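Local coordinates for heme-binding protein A / AI-2 binding protein A (Helicobacter pylori SS1, PDB 6OFQ) that binds the tetrapeptide Ser-Thr-Ser-Ala and, as a periplasmic binding protein, probably delivers peptides to an ABC transporter, at residues S42-P46 with A57-Y62; T211-K215 with L227-Y233; V336-P340 with Q488-H492. Residue numbers count along the deposited sequence, not the author numbering.

All three contacts are buried but differ in chemistry. Contacts 1 and 2 are neighbours, centres about 13 Å apart: Ile61 O lies 2.8 Å from Gly212 N, so the C-terminal part of helix 52-61 meets the residues leading into strand 214-220. Contact 2, in a beta hairpin, its centre about 23 Å from the centre of the chain, is dominated by backbone hydrogen bonds. Contact 1, its centre about 13 Å from the centre of the chain, is mostly van der Waals with one tyrosine hydrogen bond. Contact 3 lies across the chain's centre, its centre about 31 Å from that of contact 1 and about 40 Å from that of contact 2; a glutamine amide, one apolar pair and two bridging waters dock loop on helix.

Contact 1: residues S42-P46 with A57-Y62; sequences SSMDP and ATGNIY
The irregular segment 42-46 lies against the C-terminal part of helix 52-61, with Met44 CA and Thr58 CA 6.0 Å apart as the closest pair. Tyr62, at phi/psi -109/150, has its N bonded to Thr58 O at 3.0 Å. Ser43 is extended (-164/164), and its t rotamer makes an ST turn, Asp45 N donating to Ser43 OG at 3.1 Å.

One hydrogen bond joins the segments: Tyr62 OH donates to Met44 O at 2.7 Å, the acceptor lying at the ring edge near its plane. The m rotamer of Tyr62 carries the ring back to the loop. This is packing of the loop that follows strand 32-37 on the helix that follows the loop, within the periplasmic binding protein fold; strand 214-220 also touches Met44, through Phe216 and Trp219.

The remaining contacts are van der Waals. Three are apolar: Met44, m at chi1 and chi2 and t at chi3, sets CE 3.9 Å from Ala57 CB and SD 4.3 Å from Ile61 CD1, and Pro46 CD reaches Tyr62 CE2 at 3.5 Å. Pro46 CB lies 3.7 Å from Thr58 OG1. Asp45 points its CB away, and Asp45 OD2 forms a salt bridge with Arg125 and a hydrogen bond with Tyr134.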
loop_
_atom_site.group_PDB
_atom_site.type_symbol
_atom_site.label_atom_id
_atom_site.label_comp_id
_atom_site.label_asym_id
_atom_site.label_seq_id
_atom_site.Cartn_x
_atom_site.Cartn_y
_atom_site.Cartn_z
ATOM N N SER A 42 1.452 8.911 8.512
ATOM C CA SER A 42 1.825 10.239 8.072
ATOM C C SER A 42 0.623 11.175 7.915
ATOM O O SER A 42 0.823 12.389 7.760
ATOM C CB SER A 42 2.614 10.149 6.750
ATOM O OG SER A 42 3.908 9.587 6.964
ATOM N N SER A 43 -0.596 10.661 7.999
ATOM C CA SER A 43 -1.785 11.505 7.841
ATOM C C SER A 43 -2.955 10.688 8.404
ATOM O O SER A 43 -2.889 9.422 8.450
ATOM C CB SER A 43 -2.027 11.880 6.377
ATOM O OG SER A 43 -3.102 12.843 6.270
ATOM N N MET A 44 -4.060 11.382 8.668
ATOM C CA MET A 44 -5.356 10.783 8.889
ATOM C C MET A 44 -6.330 10.987 7.697
ATOM O O MET A 44 -7.471 10.576 7.811
ATOM C CB MET A 44 -5.987 11.304 10.187
ATOM C CG MET A 44 -5.192 10.802 11.381
ATOM S SD MET A 44 -5.379 9.035 11.682
ATOM C CE MET A 44 -3.911 8.762 12.670
ATOM N N ASP A 45 -5.853 11.572 6.624
ATOM C CA ASP A 45 -6.614 11.629 5.351
ATOM C C ASP A 45 -5.917 10.668 4.378
ATOM O O ASP A 45 -4.844 10.972 3.868
ATOM C CB ASP A 45 -6.653 13.059 4.782
ATOM C CG ASP A 45 -7.404 13.175 3.482
ATOM O OD1 ASP A 45 -7.773 12.157 2.849
ATOM O OD2 ASP A 45 -7.748 14.314 3.080
ATOM N N PRO A 46 -6.528 9.511 4.119
ATOM C CA PRO A 46 -5.844 8.483 3.324
ATOM C C PRO A 46 -5.611 8.849 1.885
ATOM O O PRO A 46 -4.765 8.221 1.235
ATOM C CB PRO A 46 -6.742 7.268 3.437
ATOM C CG PRO A 46 -8.047 7.890 3.622
ATOM C CD PRO A 46 -7.876 9.078 4.496
ATOM N N ALA A 57 -4.291 3.010 10.686
ATOM C CA ALA A 57 -5.362 3.766 11.338
ATOM C C ALA A 57 -6.551 4.094 10.427
ATOM O O ALA A 57 -7.703 3.793 10.777
ATOM C CB ALA A 57 -4.845 5.049 11.976
ATOM N N THR A 58 -6.245 4.611 9.240
ATOM C CA THR A 58 -7.343 5.140 8.432
ATOM C C THR A 58 -8.282 4.049 7.928
ATOM O O THR A 58 -9.485 4.246 7.803
ATOM C CB THR A 58 -6.823 5.988 7.264
ATOM O OG1 THR A 58 -6.108 5.134 6.363
ATOM C CG2 THR A 58 -5.969 7.123 7.676
ATOM N N GLY A 59 -7.746 2.850 7.678
ATOM C CA GLY A 59 -8.570 1.737 7.231
ATOM C C GLY A 59 -9.612 1.284 8.227
ATOM O O GLY A 59 -10.603 0.637 7.860
ATOM N N ASN A 60 -9.397 1.560 9.510
ATOM C CA ASN A 60 -10.360 1.250 10.536
ATOM C C ASN A 60 -11.413 2.383 10.764
ATOM O O ASN A 60 -12.466 2.091 11.327
ATOM C CB ASN A 60 -9.578 1.033 11.833
ATOM C CG ASN A 60 -8.935 -0.333 11.890
ATOM O OD1 ASN A 60 -9.634 -1.314 12.083
ATOM N ND2 ASN A 60 -7.614 -0.402 11.723
ATOM N N ILE A 61 -11.063 3.588 10.355
ATOM C CA ILE A 61 -11.859 4.797 10.621
ATOM C C ILE A 61 -12.832 5.030 9.476
ATOM O O ILE A 61 -13.992 5.486 9.681
ATOM C CB ILE A 61 -10.900 5.988 10.816
ATOM C CG1 ILE A 61 -10.165 5.812 12.160
ATOM C CG2 ILE A 61 -11.637 7.316 10.696
ATOM C CD1 ILE A 61 -8.987 6.769 12.311
ATOM N N TYR A 62 -12.377 4.825 8.237
ATOM C CA TYR A 62 -13.159 5.204 7.060
ATOM C C TYR A 62 -13.694 3.966 6.334
ATOM O O TYR A 62 -13.057 2.920 6.344
ATOM C CB TYR A 62 -12.353 5.962 6.011
ATOM C CG TYR A 62 -11.775 7.282 6.489
ATOM C CD1 TYR A 62 -12.547 8.424 6.525
ATOM C CD2 TYR A 62 -10.477 7.381 6.936
ATOM C CE1 TYR A 62 -12.040 9.657 6.904
ATOM C CE2 TYR A 62 -9.961 8.612 7.288
ATOM C CZ TYR A 62 -10.737 9.751 7.254
ATOM O OH TYR A 62 -10.160 10.966 7.576
#

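Contact 2: residues T211-K215 with L227-Y233; sequences TGPFK and LLKNQDY
Segments 211-215 and 227-233 form the open end of a beta hairpin, strand 214-220 antiparallel to strand 224-229. At Leu227 the CA makes a CA-H...O contact with Lys215 O (3.3 Å), and its CB packs on Phe214 CB at 4.0 Å. Leu228 forms the hydrogen-bonded pair with Lys215, CA to CA 5.3 Å: Lys215 N donates to Leu228 O at 2.7 Å and Leu228 N to Lys215 O at 2.9 Å. Their side chains share a face, Lys215 CG 4.3 Å from Leu228 CB. Lys229 and Phe214 form an antiparallel non-hydrogen-bonded pair, CA to CA 4.5 Å, and the side chains diverge.

Beyond the strand, Asn230 N donates to Pro213 O at 2.9 Å. Its t rotamer also brings ND2 to Gly212 O at 2.9 Å, while OD1 accepts from Asp232 N at 3.0 Å in an Asx turn. Water 1 links Pro213 O and Asn230 O, donating to both at 2.9 Å. Water 2 accepts from Lys215 NZ (3.0 Å) and Gln231 N (2.9 Å). A type I turn, Asn230 to Tyr233, returns the chain so that the t rotamer of Tyr233 lays its ring on Pro213: Pro213 CB sits 3.8 Å from the centroid, 6° off the normal, a CH-pi contact.

Strand 214-220 is an outermost strand of a mixed sheet; strand 242-247 adjoins strand 224-229, and helix 52-61 packs on Phe214 and Leu227 through Asn60.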
loop_
_atom_site.group_PDB
_atom_site.type_symbol
_atom_site.label_atom_id
_atom_site.label_comp_id
_atom_site.label_asym_id
_atom_site.label_seq_id
_atom_site.Cartn_x
_atom_site.Cartn_y
_atom_site.Cartn_z
ATOM N N THR A 211 -17.010 6.728 8.887
ATOM C CA THR A 211 -18.143 5.874 9.202
ATOM C C THR A 211 -17.798 4.478 9.693
ATOM O O THR A 211 -18.692 3.694 9.957
ATOM C CB THR A 211 -19.054 5.715 7.977
ATOM O OG1 THR A 211 -18.325 5.141 6.893
ATOM C CG2 THR A 211 -19.653 7.016 7.496
ATOM N N GLY A 212 -16.506 4.169 9.774
ATOM C CA GLY A 212 -16.094 2.809 10.017
ATOM C C GLY A 212 -16.273 2.271 11.404
ATOM O O GLY A 212 -16.775 2.977 12.296
ATOM N N PRO A 213 -15.787 1.054 11.627
ATOM C CA PRO A 213 -16.124 0.352 12.859
ATOM C C PRO A 213 -15.366 0.868 14.075
ATOM O O PRO A 213 -15.702 0.430 15.180
ATOM C CB PRO A 213 -15.756 -1.089 12.559
ATOM C CG PRO A 213 -14.817 -1.031 11.401
ATOM C CD PRO A 213 -15.212 0.179 10.598
ATOM N N PHE A 214 -14.300 1.633 13.866
ATOM C CA PHE A 214 -13.618 2.374 14.928
ATOM C C PHE A 214 -13.585 3.854 14.664
ATOM O O PHE A 214 -13.592 4.267 13.519
ATOM C CB PHE A 214 -12.182 1.839 15.117
ATOM C CG PHE A 214 -12.116 0.397 15.523
ATOM C CD1 PHE A 214 -12.055 -0.587 14.548
ATOM C CD2 PHE A 214 -12.121 0.010 16.859
ATOM C CE1 PHE A 214 -12.018 -1.907 14.911
ATOM C CE2 PHE A 214 -12.065 -1.313 17.245
ATOM C CZ PHE A 214 -12.016 -2.271 16.249
ATOM N N LYS A 215 -13.508 4.622 15.752
ATOM C CA LYS A 215 -13.359 6.054 15.619
ATOM C C LYS A 215 -12.070 6.509 16.267
ATOM O O LYS A 215 -11.523 5.803 17.130
ATOM C CB LYS A 215 -14.556 6.803 16.188
ATOM C CG LYS A 215 -14.740 6.555 17.666
ATOM C CD LYS A 215 -16.107 7.081 18.087
ATOM C CE LYS A 215 -16.348 6.665 19.530
ATOM N NZ LYS A 215 -17.640 7.318 19.843
ATOM N N LEU A 227 -7.710 4.112 18.916
ATOM C CA LEU A 227 -8.989 3.923 18.232
ATOM C C LEU A 227 -9.978 3.353 19.231
ATOM O O LEU A 227 -9.634 2.417 19.969
ATOM C CB LEU A 227 -8.872 2.939 17.053
ATOM C CG LEU A 227 -7.787 3.339 16.066
ATOM C CD1 LEU A 227 -7.617 2.225 15.012
ATOM C CD2 LEU A 227 -8.015 4.690 15.405
ATOM N N LEU A 228 -11.219 3.823 19.197
ATOM C CA LEU A 228 -12.277 3.261 20.011
ATOM C C LEU A 228 -13.366 2.634 19.161
ATOM O O LEU A 228 -13.656 3.166 18.060
ATOM C CB LEU A 228 -12.824 4.400 20.886
ATOM C CG LEU A 228 -11.860 5.072 21.857
ATOM C CD1 LEU A 228 -12.427 6.307 22.523
ATOM C CD2 LEU A 228 -11.429 3.997 22.866
ATOM N N LYS A 229 -14.042 1.611 19.667
ATOM C CA LYS A 229 -15.152 1.067 18.947
ATOM C C LYS A 229 -16.185 2.095 18.588
ATOM O O LYS A 229 -16.607 2.881 19.416
ATOM C CB LYS A 229 -15.750 -0.100 19.723
ATOM C CG LYS A 229 -17.013 -0.743 19.167
ATOM C CD LYS A 229 -17.360 -1.956 19.999
ATOM C CE LYS A 229 -18.679 -2.530 19.594
ATOM N NZ LYS A 229 -18.970 -3.867 20.180
ATOM N N ASN A 230 -16.679 2.031 17.367
ATOM C CA ASN A 230 -17.858 2.860 16.953
ATOM C C ASN A 230 -19.092 2.007 17.196
ATOM O O ASN A 230 -19.402 1.060 16.487
ATOM C CB ASN A 230 -17.757 3.178 15.468
ATOM C CG ASN A 230 -18.969 3.936 14.958
ATOM O OD1 ASN A 230 -19.782 4.358 15.787
ATOM N ND2 ASN A 230 -19.135 3.997 13.636
ATOM N N GLN A 231 -19.823 2.352 18.251
ATOM C CA GLN A 231 -21.013 1.577 18.613
ATOM C C GLN A 231 -22.151 1.736 17.623
ATOM O O GLN A 231 -23.030 0.876 17.576
ATOM C CB GLN A 231 -21.558 2.132 19.943
ATOM C CG GLN A 231 -20.614 2.071 21.114
ATOM C CD GLN A 231 -20.198 0.675 21.541
ATOM O OE1 GLN A 231 -20.904 -0.311 21.344
ATOM N NE2 GLN A 231 -18.965 0.625 22.067
ATOM N N ASP A 232 -22.076 2.759 16.798
ATOM C CA ASP A 232 -23.117 3.022 15.782
ATOM C C ASP A 232 -22.754 2.542 14.377
ATOM O O ASP A 232 -23.449 2.862 13.401
ATOM C CB ASP A 232 -23.411 4.518 15.764
ATOM C CG ASP A 232 -24.037 5.004 17.096
ATOM O OD1 ASP A 232 -24.793 4.223 17.702
ATOM O OD2 ASP A 232 -23.732 6.120 17.525
ATOM N N TYR A 233 -21.651 1.801 14.259
ATOM C CA TYR A 233 -21.246 1.270 12.951
ATOM C C TYR A 233 -22.414 0.569 12.249
ATOM O O TYR A 233 -23.104 -0.252 12.827
ATOM C CB TYR A 233 -20.057 0.301 13.179
ATOM C CG TYR A 233 -19.585 -0.410 11.935
ATOM C CD1 TYR A 233 -19.133 0.310 10.809
ATOM C CD2 TYR A 233 -19.529 -1.789 11.918
ATOM C CE1 TYR A 233 -18.683 -0.411 9.697
ATOM C CE2 TYR A 233 -19.007 -2.492 10.841
ATOM C CZ TYR A 233 -18.603 -1.783 9.737
ATOM O OH TYR A 233 -18.187 -2.581 8.669
HETATM O O HOH W 1 -17.961 -1.294 15.578
HETATM O O HOH W 2 -19.545 4.982 19.467
#

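Contact 3: residues V336-P340 with Q488-H492; sequences VNPFP and QEIIH
Segment 336-340 has no regular secondary structure: Asn337 is extended at phi/psi -95/169, Pro338 turns the chain at -67/-15, and Phe339 and Pro340 resume an extended course. It faces residues 488-492 of helix 477-494, where His492 N bonds to Gln488 O at 3.1 Å. The closest CA pair is Asn337 and Gln488, 6.4 Å apart.

Gln488, with chi1 m, chi2 t and chi3 84°, points its CB toward the loop and brings its amide against both Asn337 and Phe339. Phe339 CB points sideways, but chi1 p (63°) brings the ring end nearer. Gln488 OE1 comes within 2.9 Å of Asn337 CG, and Gln488 CD within 3.6 Å of Phe339 CE1. The two amides do not hydrogen-bond to each other: Gln488 NE2 bonds to Gly345 O and Gln488 OE1 to Asn347 N, while Asn337 ND2 bonds to Asn347 O. Pro338 supplies the apolar contact, its CG 4.0 Å from Ile491 CG2. Two waters join the segments instead of direct polar bonds. Water 4 donates to Asn337 OD1 at 2.7 Å and Gln488 O at 2.8 Å; water 3 donates to Val336 O at 2.8 Å and lies 2.9 Å from His492 ND1.

This is packing of the loop after strand 332-334 on a helix. Helix 436-443 adds Leu439 against Pro338, Phe438 against Phe339 and Trp443 against Ile491; helix 462-473 touches Ile491 through Phe464, and strand 497-510 meets Pro338 through Tyr497.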
loop_
_atom_site.group_PDB
_atom_site.type_symbol
_atom_site.label_atom_id
_atom_site.label_comp_id
_atom_site.label_asym_id
_atom_site.label_seq_id
_atom_site.Cartn_x
_atom_site.Cartn_y
_atom_site.Cartn_z
ATOM N N VAL A 336 10.705 -12.292 -9.532
ATOM C CA VAL A 336 10.941 -12.360 -10.967
ATOM C C VAL A 336 10.154 -11.245 -11.656
ATOM O O VAL A 336 10.759 -10.382 -12.276
ATOM C CB VAL A 336 10.531 -13.733 -11.512
ATOM C CG1 VAL A 336 10.822 -13.785 -13.000
ATOM C CG2 VAL A 336 11.353 -14.827 -10.796
ATOM N N ASN A 337 8.840 -11.219 -11.558
ATOM C CA ASN A 337 7.965 -10.179 -12.128
ATOM C C ASN A 337 7.640 -9.110 -11.102
ATOM O O ASN A 337 7.848 -9.270 -9.886
ATOM C CB ASN A 337 6.671 -10.812 -12.671
ATOM C CG ASN A 337 6.969 -11.893 -13.712
ATOM O OD1 ASN A 337 7.631 -11.558 -14.712
ATOM N ND2 ASN A 337 6.587 -13.149 -13.443
ATOM N N PRO A 338 7.042 -7.989 -11.532
ATOM C CA PRO A 338 6.799 -6.895 -10.573
ATOM C C PRO A 338 5.792 -7.178 -9.489
ATOM O O PRO A 338 5.771 -6.445 -8.516
ATOM C CB PRO A 338 6.322 -5.736 -11.417
ATOM C CG PRO A 338 6.920 -6.040 -12.768
ATOM C CD PRO A 338 6.854 -7.538 -12.928
ATOM N N PHE A 339 4.979 -8.213 -9.625
ATOM C CA PHE A 339 3.940 -8.583 -8.660
ATOM C C PHE A 339 4.060 -10.067 -8.317
ATOM O O PHE A 339 4.610 -10.833 -9.105
ATOM C CB PHE A 339 2.558 -8.190 -9.170
ATOM C CG PHE A 339 2.157 -8.899 -10.422
ATOM C CD1 PHE A 339 2.364 -8.352 -11.668
ATOM C CD2 PHE A 339 1.395 -10.050 -10.364
ATOM C CE1 PHE A 339 1.938 -9.027 -12.811
ATOM C CE2 PHE A 339 0.981 -10.733 -11.484
ATOM C CZ PHE A 339 1.193 -10.208 -12.719
ATOM N N PRO A 340 3.507 -10.488 -7.183
ATOM C CA PRO A 340 3.729 -11.859 -6.703
ATOM C C PRO A 340 2.809 -12.871 -7.388
ATOM O O PRO A 340 1.726 -12.510 -7.875
ATOM C CB PRO A 340 3.474 -11.752 -5.210
ATOM C CG PRO A 340 2.479 -10.646 -5.080
ATOM C CD PRO A 340 2.938 -9.639 -6.127
ATOM N N GLN A 488 4.980 -8.123 -18.936
ATOM C CA GLN A 488 6.021 -8.630 -18.050
ATOM C C GLN A 488 7.268 -8.952 -18.815
ATOM O O GLN A 488 8.361 -8.768 -18.300
ATOM C CB GLN A 488 5.463 -9.797 -17.259
ATOM C CG GLN A 488 4.553 -9.374 -16.135
ATOM C CD GLN A 488 3.776 -10.534 -15.554
ATOM O OE1 GLN A 488 4.270 -11.252 -14.687
ATOM N NE2 GLN A 488 2.640 -10.817 -16.162
ATOM N N GLU A 489 7.133 -9.448 -20.049
ATOM C CA GLU A 489 8.329 -9.601 -20.862
ATOM C C GLU A 489 9.121 -8.331 -21.115
ATOM O O GLU A 489 10.358 -8.282 -21.104
ATOM C CB GLU A 489 7.998 -10.248 -22.221
ATOM C CG GLU A 489 7.389 -11.619 -22.156
ATOM C CD GLU A 489 6.964 -12.070 -23.557
ATOM O OE1 GLU A 489 6.931 -11.354 -24.607
ATOM O OE2 GLU A 489 6.534 -13.229 -23.555
ATOM N N ILE A 490 8.383 -7.272 -21.440
ATOM C CA ILE A 490 8.991 -5.977 -21.807
ATOM C C ILE A 490 9.730 -5.435 -20.585
ATOM O O ILE A 490 10.888 -5.004 -20.707
ATOM C CB ILE A 490 7.968 -4.971 -22.362
ATOM C CG1 ILE A 490 7.442 -5.505 -23.721
ATOM C CG2 ILE A 490 8.598 -3.596 -22.509
ATOM C CD1 ILE A 490 6.324 -4.640 -24.199
ATOM N N ILE A 491 9.104 -5.381 -19.417
ATOM C CA ILE A 491 9.780 -4.769 -18.278
ATOM C C ILE A 491 10.958 -5.653 -17.836
ATOM O O ILE A 491 11.999 -5.107 -17.453
ATOM C CB ILE A 491 8.794 -4.470 -17.125
ATOM C CG1 ILE A 491 9.472 -3.645 -16.024
ATOM C CG2 ILE A 491 8.175 -5.727 -16.564
ATOM C CD1 ILE A 491 8.578 -3.045 -14.971
ATOM N N HIS A 492 10.860 -6.967 -17.931
ATOM C CA HIS A 492 12.018 -7.825 -17.718
ATOM C C HIS A 492 13.195 -7.494 -18.633
ATOM O O HIS A 492 14.349 -7.362 -18.201
ATOM C CB HIS A 492 11.658 -9.278 -17.845
ATOM C CG HIS A 492 12.808 -10.210 -17.664
ATOM N ND1 HIS A 492 13.320 -10.576 -16.434
ATOM C CD2 HIS A 492 13.502 -10.899 -18.590
ATOM C CE1 HIS A 492 14.262 -11.479 -16.623
ATOM N NE2 HIS A 492 14.353 -11.737 -17.912
HETATM O O HOH W 3 13.182 -10.552 -13.587
HETATM O O HOH W 4 8.613 -9.174 -15.494
#